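Local atomic coordinates of YfkN protein (Bacillus subtilis subsp. subtilis, PDB entry 3GVE), a protein that belongs to the calcineurin-like phosphoesterase family, adopting its layered beta-sandwich fold, and holds a manganese and a magnesium ion side by side. Residues S13-T18 / K285-I290; N69-Y74 / Q329-N334; P8-S13 / K151-E156; P172-T177 / G227-V232. All blocks are in the same frame, centred on the assembly; numbering follows the deposited sequence.

Contact 1. Residues S13-T18 / K285-I290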
loop_
_atom_site.group_PDB
_atom_site.type_symbol
_atom_site.label_atom_id
_atom_site.label_comp_id
_atom_site.label_asym_id
_atom_site.label_seq_id
_atom_site.Cartn_x
_atom_site.Cartn_y
_atom_site.Cartn_z
ATOM N N SER A 13 -19.552 8.776 -24.093
ATOM C CA SER A 13 -18.782 8.944 -22.864
ATOM C C SER A 13 -18.253 7.593 -22.423
ATOM O O SER A 13 -18.951 6.602 -22.491
ATOM C CB SER A 13 -19.655 9.517 -21.763
ATOM O OG SER A 13 -20.042 10.835 -22.059
ATOM N N ILE A 14 -17.009 7.567 -21.973
ATOM C CA ILE A 14 -16.417 6.349 -21.446
ATOM C C ILE A 14 -16.018 6.621 -20.010
ATOM O O ILE A 14 -15.259 7.526 -19.750
ATOM C CB ILE A 14 -15.148 5.950 -22.250
ATOM C CG1 ILE A 14 -15.460 5.767 -23.742
ATOM C CG2 ILE A 14 -14.535 4.671 -21.690
ATOM C CD1 ILE A 14 -14.255 5.973 -24.615
ATOM N N LEU A 15 -16.550 5.828 -19.093
ATOM C CA LEU A 15 -16.194 5.926 -17.671
ATOM C C LEU A 15 -15.246 4.787 -17.325
ATOM O O LEU A 15 -15.439 3.689 -17.804
ATOM C CB LEU A 15 -17.449 5.821 -16.819
ATOM C CG LEU A 15 -18.613 6.745 -17.214
ATOM C CD1 LEU A 15 -19.767 6.530 -16.241
ATOM C CD2 LEU A 15 -18.193 8.210 -17.232
ATOM N N ALA A 16 -14.233 5.058 -16.502
ATOM C CA ALA A 16 -13.170 4.074 -16.257
ATOM C C ALA A 16 -12.691 4.003 -14.823
ATOM O O ALA A 16 -12.436 5.044 -14.194
ATOM C CB ALA A 16 -11.965 4.357 -17.162
ATOM N N THR A 17 -12.527 2.769 -14.330
ATOM C CA THR A 17 -11.831 2.571 -13.031
ATOM C C THR A 17 -10.509 1.895 -13.289
ATOM O O THR A 17 -10.290 1.246 -14.382
ATOM C CB THR A 17 -12.702 1.740 -12.083
ATOM O OG1 THR A 17 -13.158 0.538 -12.764
ATOM C CG2 THR A 17 -13.902 2.530 -11.636
ATOM N N THR A 18 -9.572 2.062 -12.380
ATOM C CA THR A 18 -8.301 1.361 -12.463
ATOM C C THR A 18 -7.721 1.123 -11.079
ATOM O O THR A 18 -7.946 1.896 -10.168
ATOM C CB THR A 18 -7.254 2.139 -13.335
ATOM O OG1 THR A 18 -6.177 1.260 -13.719
ATOM C CG2 THR A 18 -6.695 3.366 -12.596
ATOM N N LYS A 285 -10.371 6.088 -5.932
ATOM C CA LYS A 285 -10.326 7.485 -5.474
ATOM C C LYS A 285 -10.775 8.529 -6.512
ATOM O O LYS A 285 -11.156 9.632 -6.164
ATOM C CB LYS A 285 -8.929 7.826 -4.933
ATOM C CG LYS A 285 -8.564 7.065 -3.643
ATOM C CD LYS A 285 -7.094 7.267 -3.260
ATOM C CE LYS A 285 -6.699 6.476 -2.009
ATOM N NZ LYS A 285 -5.260 6.723 -1.706
ATOM N N TYR A 286 -10.729 8.144 -7.780
ATOM C CA TYR A 286 -11.156 8.975 -8.895
ATOM C C TYR A 286 -11.865 8.076 -9.905
ATOM O O TYR A 286 -11.614 6.875 -9.948
ATOM C CB TYR A 286 -9.948 9.608 -9.578
ATOM C CG TYR A 286 -9.354 10.804 -8.881
ATOM C CD1 TYR A 286 -9.542 12.076 -9.384
ATOM C CD2 TYR A 286 -8.583 10.656 -7.746
ATOM C CE1 TYR A 286 -8.981 13.188 -8.756
ATOM C CE2 TYR A 286 -8.023 11.761 -7.115
ATOM C CZ TYR A 286 -8.230 13.008 -7.628
ATOM O OH TYR A 286 -7.674 14.103 -7.000
ATOM N N LEU A 287 -12.745 8.673 -10.694
ATOM C CA LEU A 287 -13.313 8.044 -11.881
ATOM C C LEU A 287 -12.725 8.746 -13.111
ATOM O O LEU A 287 -12.649 9.965 -13.157
ATOM C CB LEU A 287 -14.823 8.227 -11.893
ATOM C CG LEU A 287 -15.555 7.545 -13.051
ATOM C CD1 LEU A 287 -15.441 6.036 -12.917
ATOM C CD2 LEU A 287 -17.018 7.992 -13.085
ATOM N N GLY A 288 -12.327 7.970 -14.110
ATOM C CA GLY A 288 -11.882 8.535 -15.376
ATOM C C GLY A 288 -13.078 8.766 -16.279
ATOM O O GLY A 288 -14.000 7.979 -16.306
ATOM N N VAL A 289 -13.027 9.851 -17.039
ATOM C CA VAL A 289 -14.127 10.228 -17.923
ATOM C C VAL A 289 -13.547 10.711 -19.237
ATOM O O VAL A 289 -12.847 11.698 -19.269
ATOM C CB VAL A 289 -15.019 11.348 -17.296
ATOM C CG1 VAL A 289 -16.186 11.688 -18.217
ATOM C CG2 VAL A 289 -15.522 10.930 -15.922
ATOM N N ILE A 290 -13.846 9.994 -20.311
ATOM C CA ILE A 290 -13.480 10.440 -21.647
ATOM C C ILE A 290 -14.736 10.738 -22.463
ATOM O O ILE A 290 -15.634 9.932 -22.540
ATOM C CB ILE A 290 -12.621 9.387 -22.374
ATOM C CG1 ILE A 290 -11.244 9.310 -21.707
ATOM C CG2 ILE A 290 -12.511 9.695 -23.845
ATOM C CD1 ILE A 290 -10.311 8.281 -22.323
HETATM O O HOH W 1 -11.089 4.130 -10.376
#
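In L287, chi1 of -177° sets CG anti to the backbone N, and chi2 of 66° then brings the CD1 branch against A16 and T17 of the facing strand. CD1 comes to 3.4 Å from A16 O and also meets T17 CG2, the methyl of a side chain it approaches obliquely. The other branch, L287 CD2, lies 4.3 Å from L15 CD2. That same L15 methyl touches both methyls of V289, at 4.0 Å from V289 CG2; L15 and V289 form a non-hydrogen-bonded antiparallel pair whose side chains run side by side. On the opposite face of the sheet I14 and I290 also point the same way, I14 CD1 lying 4.2 Å from I290 CG2. Between the strands, the pairs I14/I290 and A16/G288 each exchange two backbone hydrogen bonds, the shortest being I14 N to I290 O at 2.8 Å. CA-H...O contacts add to these, as between L15 CA and G288 O at 3.3 Å. Beyond A16 the strands part, and a water takes over the link, accepting from T18 N and donating to Y286 O. T17 OG1 turns away to hydrogen-bond D61 and Y101. The two strands are the central pair of a four-stranded mixed sheet, flanked by strands 57-61 and 300-312. Helix 40-53 covers the face of L15, L287 and V289 with L46, I47 and H50, while I14, A16 and I290 pack on strand 244-247 of the second sheet, I290 reaching strand 275-280 as well.

Contact 2. Residues N69-Y74 / Q329-N334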
loop_
_atom_site.group_PDB
_atom_site.type_symbol
_atom_site.label_atom_id
_atom_site.label_comp_id
_atom_site.label_asym_id
_atom_site.label_seq_id
_atom_site.Cartn_x
_atom_site.Cartn_y
_atom_site.Cartn_z
ATOM N N ASN A 69 -6.117 -6.675 -1.057
ATOM C CA ASN A 69 -6.558 -6.585 0.339
ATOM C C ASN A 69 -7.110 -7.923 0.841
ATOM O O ASN A 69 -7.115 -8.877 0.107
ATOM C CB ASN A 69 -7.510 -5.395 0.559
ATOM C CG ASN A 69 -8.899 -5.595 -0.045
ATOM O OD1 ASN A 69 -9.690 -4.659 -0.131
ATOM N ND2 ASN A 69 -9.206 -6.800 -0.421
ATOM N N PRO A 70 -7.565 -8.002 2.089
ATOM C CA PRO A 70 -8.056 -9.288 2.603
ATOM C C PRO A 70 -9.331 -9.821 1.937
ATOM O O PRO A 70 -9.560 -11.002 2.007
ATOM C CB PRO A 70 -8.268 -9.003 4.097
ATOM C CG PRO A 70 -7.209 -8.004 4.395
ATOM C CD PRO A 70 -7.211 -7.089 3.192
ATOM N N LEU A 71 -10.118 -8.974 1.286
ATOM C CA LEU A 71 -11.281 -9.458 0.546
ATOM C C LEU A 71 -10.835 -10.287 -0.661
ATOM O O LEU A 71 -11.388 -11.332 -0.929
ATOM C CB LEU A 71 -12.196 -8.301 0.128
ATOM C CG LEU A 71 -13.484 -8.756 -0.560
ATOM C CD1 LEU A 71 -14.673 -7.876 -0.180
ATOM C CD2 LEU A 71 -13.328 -8.867 -2.066
ATOM N N GLY A 72 -9.799 -9.829 -1.351
ATOM C CA GLY A 72 -9.228 -10.595 -2.442
ATOM C C GLY A 72 -8.638 -11.909 -1.957
ATOM O O GLY A 72 -8.740 -12.922 -2.626
ATOM N N GLU A 73 -8.009 -11.870 -0.784
ATOM C CA GLU A 73 -7.448 -13.072 -0.147
ATOM C C GLU A 73 -8.555 -14.044 0.239
ATOM O O GLU A 73 -8.443 -15.230 0.046
ATOM C CB GLU A 73 -6.717 -12.709 1.142
ATOM C CG GLU A 73 -5.416 -12.047 0.979
ATOM C CD GLU A 73 -4.888 -11.521 2.323
ATOM O OE1 GLU A 73 -4.040 -10.630 2.279
ATOM O OE2 GLU A 73 -5.339 -11.970 3.412
ATOM N N TYR A 74 -9.630 -13.511 0.794
ATOM C CA TYR A 74 -10.757 -14.341 1.174
ATOM C C TYR A 74 -11.267 -15.139 -0.039
ATOM O O TYR A 74 -11.556 -16.319 0.044
ATOM C CB TYR A 74 -11.886 -13.491 1.794
ATOM C CG TYR A 74 -13.106 -14.339 2.068
ATOM C CD1 TYR A 74 -13.196 -15.089 3.226
ATOM C CD2 TYR A 74 -14.124 -14.453 1.135
ATOM C CE1 TYR A 74 -14.267 -15.891 3.466
ATOM C CE2 TYR A 74 -15.209 -15.267 1.371
ATOM C CZ TYR A 74 -15.275 -15.975 2.539
ATOM O OH TYR A 74 -16.351 -16.795 2.790
ATOM N N GLN A 329 -21.978 -7.408 0.337
ATOM C CA GLN A 329 -22.139 -7.457 1.793
ATOM C C GLN A 329 -21.752 -8.783 2.447
ATOM O O GLN A 329 -20.994 -8.797 3.396
ATOM C CB GLN A 329 -23.575 -7.107 2.188
ATOM C CG GLN A 329 -23.800 -7.161 3.669
ATOM C CD GLN A 329 -24.987 -6.348 4.058
ATOM O OE1 GLN A 329 -24.979 -5.149 3.962
ATOM N NE2 GLN A 329 -26.036 -7.020 4.483
ATOM N N GLN A 330 -22.283 -9.886 1.937
ATOM C CA GLN A 330 -22.013 -11.192 2.556
ATOM C C GLN A 330 -20.521 -11.514 2.500
ATOM O O GLN A 330 -19.946 -11.964 3.454
ATOM C CB GLN A 330 -22.826 -12.320 1.918
ATOM C CG GLN A 330 -22.775 -13.621 2.738
ATOM C CD GLN A 330 -23.129 -13.384 4.208
ATOM O OE1 GLN A 330 -24.225 -12.940 4.515
ATOM N NE2 GLN A 330 -22.180 -13.635 5.109
ATOM N N THR A 331 -19.914 -11.265 1.351
ATOM C CA THR A 331 -18.479 -11.496 1.193
ATOM C C THR A 331 -17.664 -10.603 2.130
ATOM O O THR A 331 -16.705 -11.026 2.725
ATOM C CB THR A 331 -18.035 -11.227 -0.257
ATOM O OG1 THR A 331 -18.755 -12.087 -1.139
ATOM C CG2 THR A 331 -16.535 -11.477 -0.419
ATOM N N HIS A 332 -18.066 -9.351 2.214
ATOM C CA HIS A 332 -17.436 -8.404 3.120
ATOM C C HIS A 332 -17.517 -8.889 4.572
ATOM O O HIS A 332 -16.533 -8.882 5.273
ATOM C CB HIS A 332 -18.079 -7.036 2.935
ATOM C CG HIS A 332 -17.643 -6.021 3.943
ATOM N ND1 HIS A 332 -16.353 -5.543 4.026
ATOM C CD2 HIS A 332 -18.336 -5.408 4.924
ATOM C CE1 HIS A 332 -16.278 -4.666 5.006
ATOM N NE2 HIS A 332 -17.468 -4.563 5.563
ATOM N N GLN A 333 -18.694 -9.343 4.987
ATOM C CA GLN A 333 -18.857 -9.862 6.356
ATOM C C GLN A 333 -18.047 -11.131 6.582
ATOM O O GLN A 333 -17.466 -11.301 7.636
ATOM C CB GLN A 333 -20.332 -10.056 6.700
ATOM C CG GLN A 333 -21.050 -8.722 6.764
ATOM C CD GLN A 333 -22.498 -8.838 7.103
ATOM O OE1 GLN A 333 -22.970 -9.896 7.481
ATOM N NE2 GLN A 333 -23.209 -7.741 6.982
ATOM N N ASN A 334 -17.961 -11.982 5.571
ATOM C CA ASN A 334 -17.115 -13.165 5.651
ATOM C C ASN A 334 -15.640 -12.793 5.753
ATOM O O ASN A 334 -14.861 -13.441 6.429
ATOM C CB ASN A 334 -17.348 -14.085 4.438
ATOM C CG ASN A 334 -18.731 -14.726 4.439
ATOM O OD1 ASN A 334 -19.436 -14.708 5.430
ATOM N ND2 ASN A 334 -19.108 -15.285 3.317
#
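Y74 has the largest surface buried here and meets N334 and T331. Its chi1 of 175° sets CG anti to the backbone N, and the ring extends to the partner helix, with N334 C over one face. N334 CB closes on the phenol end of the ring, 3.4 Å from Y74 CZ. The side-chain amide of N334 crosses the ring obliquely, the two planes 44° apart, leaving N334 ND2 at 3.2 Å from Y74 OH. Within its own helix the amide accepts a bond: Q330 NE2 donates to N334 OD1 at 3.0 Å, four residues apart, from above the carbonyl plane. T331 contributes its methyl, CG2, which approaches the ring neither at face nor at edge, 4.1 Å from Y74 CD2. The same methyl meets L71, whose side chain crosses that of T331 at about a right angle, with L71 CD1 4.1 Å from T331 CG2. This is a helix pair crossing at nearly a right angle (97°, axes 9.7 Å apart): the C-terminal helix 322-340 lies across the start of helix 70-85, which follows the loop carrying the metal ligand D64 in this calcineurin-like fold. Residues one turn apart on each helix, L71 with Y74 and T331 with N334, face each other across the crossing. L71 CD1 also approaches the backbone of H332, at 4.3 Å from its CA, while the imidazole turns away to hydrogen-bond Y29 and meet Y27 edge-to-face. Y74 stacks with Y78 of its own helix, and T335 of helix 322-340 touches both L71 and Y74.

Contact 3. Residues P8-S13 / K151-E156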
loop_
_atom_site.group_PDB
_atom_site.type_symbol
_atom_site.label_atom_id
_atom_site.label_comp_id
_atom_site.label_asym_id
_atom_site.label_seq_id
_atom_site.Cartn_x
_atom_site.Cartn_y
_atom_site.Cartn_z
ATOM N N PRO A 8 -23.892 15.378 -38.259
ATOM C CA PRO A 8 -24.490 15.334 -36.922
ATOM C C PRO A 8 -23.627 14.457 -35.990
ATOM O O PRO A 8 -23.201 13.395 -36.412
ATOM C CB PRO A 8 -25.849 14.645 -37.177
ATOM C CG PRO A 8 -25.978 14.441 -38.617
ATOM C CD PRO A 8 -24.586 14.446 -39.155
ATOM N N GLN A 9 -23.380 14.892 -34.763
ATOM C CA GLN A 9 -22.437 14.125 -34.010
ATOM C C GLN A 9 -23.108 13.106 -33.067
ATOM O O GLN A 9 -24.257 13.170 -32.785
ATOM C CB GLN A 9 -21.527 15.063 -33.204
ATOM C CG GLN A 9 -20.912 16.207 -34.009
ATOM C CD GLN A 9 -19.913 17.002 -33.254
ATOM O OE1 GLN A 9 -18.867 17.317 -33.771
ATOM N NE2 GLN A 9 -20.195 17.267 -32.012
ATOM N N VAL A 10 -22.315 12.157 -32.625
ATOM C CA VAL A 10 -22.639 11.268 -31.485
ATOM C C VAL A 10 -21.724 11.640 -30.294
ATOM O O VAL A 10 -20.532 11.629 -30.433
ATOM C CB VAL A 10 -22.450 9.799 -31.838
ATOM C CG1 VAL A 10 -22.712 8.941 -30.639
ATOM C CG2 VAL A 10 -23.384 9.375 -33.032
ATOM N N HIS A 11 -22.296 11.931 -29.139
ATOM C CA HIS A 11 -21.458 12.148 -27.967
ATOM C C HIS A 11 -21.372 10.819 -27.212
ATOM O O HIS A 11 -22.360 10.377 -26.675
ATOM C CB HIS A 11 -22.042 13.264 -27.096
ATOM C CG HIS A 11 -21.297 13.501 -25.820
ATOM N ND1 HIS A 11 -21.874 14.134 -24.741
ATOM C CD2 HIS A 11 -20.039 13.185 -25.443
ATOM C CE1 HIS A 11 -20.996 14.219 -23.761
ATOM N NE2 HIS A 11 -19.881 13.632 -24.152
ATOM N N LEU A 12 -20.208 10.199 -27.208
ATOM C CA LEU A 12 -19.983 8.954 -26.497
ATOM C C LEU A 12 -19.124 9.253 -25.256
ATOM O O LEU A 12 -18.120 9.929 -25.353
ATOM C CB LEU A 12 -19.266 7.968 -27.428
ATOM C CG LEU A 12 -18.873 6.623 -26.828
ATOM C CD1 LEU A 12 -20.126 5.858 -26.412
ATOM C CD2 LEU A 12 -18.064 5.822 -27.826
ATOM N N SER A 13 -19.552 8.776 -24.093
ATOM C CA SER A 13 -18.782 8.944 -22.864
ATOM C C SER A 13 -18.253 7.593 -22.423
ATOM O O SER A 13 -18.951 6.602 -22.491
ATOM C CB SER A 13 -19.655 9.517 -21.763
ATOM O OG SER A 13 -20.042 10.835 -22.059
ATOM N N LYS A 151 -22.943 -1.084 -31.087
ATOM C CA LYS A 151 -23.773 -0.326 -30.167
ATOM C C LYS A 151 -24.766 0.547 -30.931
ATOM O O LYS A 151 -24.399 1.143 -31.924
ATOM C CB LYS A 151 -22.884 0.592 -29.310
ATOM C CG LYS A 151 -21.772 -0.099 -28.559
ATOM C CD LYS A 151 -22.305 -1.239 -27.740
ATOM C CE LYS A 151 -22.831 -0.771 -26.436
ATOM N NZ LYS A 151 -23.286 -1.952 -25.660
ATOM N N THR A 152 -26.003 0.645 -30.454
ATOM C CA THR A 152 -26.954 1.610 -31.085
ATOM C C THR A 152 -26.862 2.840 -30.197
ATOM O O THR A 152 -27.315 2.859 -29.054
ATOM C CB THR A 152 -28.388 1.050 -31.131
ATOM O OG1 THR A 152 -28.443 -0.162 -31.855
ATOM C CG2 THR A 152 -29.409 2.069 -31.787
ATOM N N LEU A 153 -26.218 3.852 -30.727
ATOM C CA LEU A 153 -26.001 5.080 -30.008
ATOM C C LEU A 153 -26.985 6.094 -30.538
ATOM O O LEU A 153 -27.530 5.952 -31.623
ATOM C CB LEU A 153 -24.559 5.553 -30.223
ATOM C CG LEU A 153 -23.488 4.619 -29.649
ATOM C CD1 LEU A 153 -22.086 5.136 -29.933
ATOM C CD2 LEU A 153 -23.712 4.351 -28.182
ATOM N N ILE A 154 -27.244 7.124 -29.755
ATOM C CA ILE A 154 -28.199 8.150 -30.173
ATOM C C ILE A 154 -27.429 9.431 -30.491
ATOM O O ILE A 154 -26.681 9.938 -29.666
ATOM C CB ILE A 154 -29.247 8.418 -29.075
ATOM C CG1 ILE A 154 -30.017 7.130 -28.718
ATOM C CG2 ILE A 154 -30.186 9.542 -29.498
ATOM C CD1 ILE A 154 -30.793 6.523 -29.856
ATOM N N ASP A 155 -27.602 9.952 -31.697
ATOM C CA ASP A 155 -26.878 11.158 -32.080
ATOM C C ASP A 155 -27.539 12.441 -31.563
ATOM O O ASP A 155 -28.526 12.384 -30.869
ATOM C CB ASP A 155 -26.548 11.191 -33.593
ATOM C CG ASP A 155 -27.768 11.439 -34.490
ATOM O OD1 ASP A 155 -28.772 11.954 -34.013
ATOM O OD2 ASP A 155 -27.685 11.103 -35.683
ATOM N N GLU A 156 -26.967 13.590 -31.892
ATOM C CA GLU A 156 -27.470 14.850 -31.361
ATOM C C GLU A 156 -28.826 15.260 -31.947
ATOM O O GLU A 156 -29.474 16.144 -31.441
ATOM C CB GLU A 156 -26.436 15.948 -31.539
ATOM C CG GLU A 156 -25.219 15.699 -30.685
ATOM C CD GLU A 156 -24.214 16.813 -30.716
ATOM O OE1 GLU A 156 -24.027 17.436 -31.773
ATOM O OE2 GLU A 156 -23.592 17.023 -29.659
HETATM O O HOH W 2 -24.664 11.103 -36.749
HETATM O O HOH W 3 -25.128 12.149 -28.937
#
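V10 packs its two methyls against different residues of the opposing segment, making the dense part of this contact. V10 CG1 lies 3.9 Å from L153 CB and touches L153 CD1 too, the side chains crossing at about a right angle. V10 CG2 meets D155 CB at 3.7 Å. Two residues along the strand, L12 extends this apolar patch, its CD1 4.1 Å from L153 CD1. D155 is pressed in further, CB only 3.1 Å from Q9 O. The carboxylate is held within its hairpin: OD1 accepts from the backbone N of N157 and N159, OD2 from NE2 of Q161 on the next strand. Beside the packed patch, a water bridges the two backbones, accepting from H11 N and donating to I154 O at 2.8 Å. By contrast, the end near P8 is open and wet. There E156 N donates to Q9 O at 2.9 Å, nearly in line with the carbonyl. Beyond that bond the side chains of Q9 and E156 merely run side by side, E156 OE1 at 3.7 Å from Q9 CB. A second water at this end donates to both P8 O and D155 OD2. The strands themselves cross at 114° and form no beta pairing; they are joined by side chains, a bridging water and the residues that follow 154. D155 OD1 with N157 N makes an Asx turn in the hairpin between strands 146-154 and 160-170, here packed on strand 9-17 where the two sheets of the calcineurin-like sandwich meet.

Contact 4. Residues P172-T177 / G227-V232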
loop_
_atom_site.group_PDB
_atom_site.type_symbol
_atom_site.label_atom_id
_atom_site.label_comp_id
_atom_site.label_asym_id
_atom_site.label_seq_id
_atom_site.Cartn_x
_atom_site.Cartn_y
_atom_site.Cartn_z
ATOM N N PRO A 172 1.833 -5.060 -18.407
ATOM C CA PRO A 172 3.291 -4.909 -18.559
ATOM C C PRO A 172 3.996 -6.267 -18.691
ATOM O O PRO A 172 3.649 -7.221 -18.029
ATOM C CB PRO A 172 3.719 -4.201 -17.265
ATOM C CG PRO A 172 2.467 -3.463 -16.819
ATOM C CD PRO A 172 1.361 -4.453 -17.148
ATOM N N PRO A 173 5.007 -6.328 -19.554
ATOM C CA PRO A 173 5.764 -7.574 -19.729
ATOM C C PRO A 173 6.519 -8.012 -18.478
ATOM O O PRO A 173 6.889 -9.169 -18.400
ATOM C CB PRO A 173 6.738 -7.259 -20.877
ATOM C CG PRO A 173 6.262 -6.039 -21.505
ATOM C CD PRO A 173 5.426 -5.287 -20.513
ATOM N N GLN A 174 6.675 -7.102 -17.530
ATOM C CA GLN A 174 7.353 -7.362 -16.283
ATOM C C GLN A 174 6.621 -8.375 -15.395
ATOM O O GLN A 174 7.153 -8.770 -14.375
ATOM C CB GLN A 174 7.566 -6.040 -15.530
ATOM C CG GLN A 174 8.643 -5.132 -16.101
ATOM C CD GLN A 174 8.218 -4.402 -17.364
ATOM O OE1 GLN A 174 7.058 -4.365 -17.713
ATOM N NE2 GLN A 174 9.182 -3.806 -18.049
ATOM N N ILE A 175 5.419 -8.802 -15.781
ATOM C CA ILE A 175 4.745 -9.867 -15.020
ATOM C C ILE A 175 5.602 -11.148 -15.024
ATOM O O ILE A 175 5.511 -11.949 -14.146
ATOM C CB ILE A 175 3.303 -10.175 -15.532
ATOM C CG1 ILE A 175 3.310 -10.702 -16.967
ATOM C CG2 ILE A 175 2.394 -8.953 -15.401
ATOM C CD1 ILE A 175 1.914 -11.228 -17.422
HETATM N N MSE A 176 6.464 -11.291 -16.022
HETATM C CA MSE A 176 7.346 -12.456 -16.098
HETATM C C MSE A 176 8.365 -12.458 -14.958
HETATM O O MSE A 176 8.860 -13.497 -14.572
HETATM C CB MSE A 176 8.066 -12.487 -17.445
HETATM C CG MSE A 176 7.153 -12.667 -18.658
HETATM SE SE MSE A 176 5.875 -14.149 -18.554
HETATM C CE MSE A 176 7.062 -15.624 -18.116
ATOM N N THR A 177 8.663 -11.285 -14.425
ATOM C CA THR A 177 9.495 -11.136 -13.239
ATOM C C THR A 177 8.648 -11.182 -11.966
ATOM O O THR A 177 8.908 -11.950 -11.069
ATOM C CB THR A 177 10.268 -9.800 -13.291
ATOM O OG1 THR A 177 11.131 -9.819 -14.423
ATOM C CG2 THR A 177 11.115 -9.588 -12.037
ATOM N N GLY A 227 9.453 -3.192 -24.612
ATOM C CA GLY A 227 9.590 -3.838 -23.321
ATOM C C GLY A 227 9.337 -2.913 -22.146
ATOM O O GLY A 227 9.419 -3.327 -20.997
ATOM N N ALA A 228 9.059 -1.643 -22.438
ATOM C CA ALA A 228 8.814 -0.648 -21.392
ATOM C C ALA A 228 7.623 -1.008 -20.506
ATOM O O ALA A 228 6.595 -1.465 -20.982
ATOM C CB ALA A 228 8.605 0.707 -22.003
ATOM N N GLU A 229 7.798 -0.777 -19.213
ATOM C CA GLU A 229 6.763 -1.013 -18.219
ATOM C C GLU A 229 5.597 -0.033 -18.344
ATOM O O GLU A 229 4.442 -0.427 -18.203
ATOM C CB GLU A 229 7.387 -0.909 -16.823
ATOM C CG GLU A 229 6.422 -1.187 -15.664
ATOM C CD GLU A 229 7.094 -1.216 -14.297
ATOM O OE1 GLU A 229 8.328 -1.337 -14.246
ATOM O OE2 GLU A 229 6.391 -1.124 -13.288
ATOM N N ASN A 230 5.927 1.237 -18.583
ATOM C CA ASN A 230 4.969 2.340 -18.611
ATOM C C ASN A 230 4.962 2.982 -19.996
ATOM O O ASN A 230 5.696 3.903 -20.263
ATOM C CB ASN A 230 5.304 3.341 -17.493
ATOM C CG ASN A 230 5.007 2.766 -16.116
ATOM O OD1 ASN A 230 3.884 2.397 -15.826
ATOM N ND2 ASN A 230 6.024 2.684 -15.270
ATOM N N ALA A 231 4.103 2.456 -20.849
ATOM C CA ALA A 231 4.201 2.642 -22.285
ATOM C C ALA A 231 3.131 3.505 -22.940
ATOM O O ALA A 231 3.045 3.515 -24.146
ATOM C CB ALA A 231 4.237 1.256 -22.978
ATOM N N VAL A 232 2.311 4.202 -22.160
ATOM C CA VAL A 232 1.217 4.984 -22.744
ATOM C C VAL A 232 1.676 6.034 -23.777
ATOM O O VAL A 232 1.047 6.217 -24.796
ATOM C CB VAL A 232 0.340 5.639 -21.661
ATOM C CG1 VAL A 232 -0.607 6.670 -22.308
ATOM C CG2 VAL A 232 -0.470 4.556 -20.925
#
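The amide of Q174 has one face laid against E229: E229 CB stands over that face, 3.6 Å from Q174 CD, while E229 CA approaches the oxygen, 3.4 Å from Q174 OE1. At the nitrogen end, Q174 NE2 donates to G227 O at 3.0 Å, the acceptor tilted 24° from the amide plane. The oxygen has no such partner: OE1 is buried by the contact without a hydrogen bond in the model. A bend at chi2 (76°) folds CD back from an extended course, and the side chain crosses that of E229 at about a right angle. The proline rings meet backbone carbonyls as well, P172 CG lying 3.9 Å from E229 O and P173 CD 4.0 Å from A228 O. P172 to I175 form a type I turn, which leads into helix 175-178. OE2 of E229 hydrogen-bonds NE2 of H249, a magnesium ligand, which makes E229 a second-shell residue that probably helps orient it. The P172 side chain is about 6 Å from the magnesium ion. The contact thus joins two surface loops beside the metal site, one entering helix 175-178, whose W178 touches both P172 and E229, the other running from strand 210-215 to helix 232-238, with V189 of strand 188-189 touching P173.

Contacts 1 and 3, their centres 19 Å apart, share S13 and strand 9-17. The start of this strand is met by strand 146-154 of the second sheet, and contact 1 lies farther along, where it pairs with strand 286-297, as it does at its start. The centre of contact 2 lies about 39 Å from that of contact 3, across the chain's centre, where the C-terminal helix meets helix 70-85. Contact 4 is about 35 Å from contact 3 between centres, beside the metal site. Along the chain, contacts 1, 2 and 3 interleave, whereas contact 4 falls within the spans of contacts 1 and 2. The residues after 285 thus return to the N-terminal part, adding two strands to the four-stranded sheet and packing a last helix.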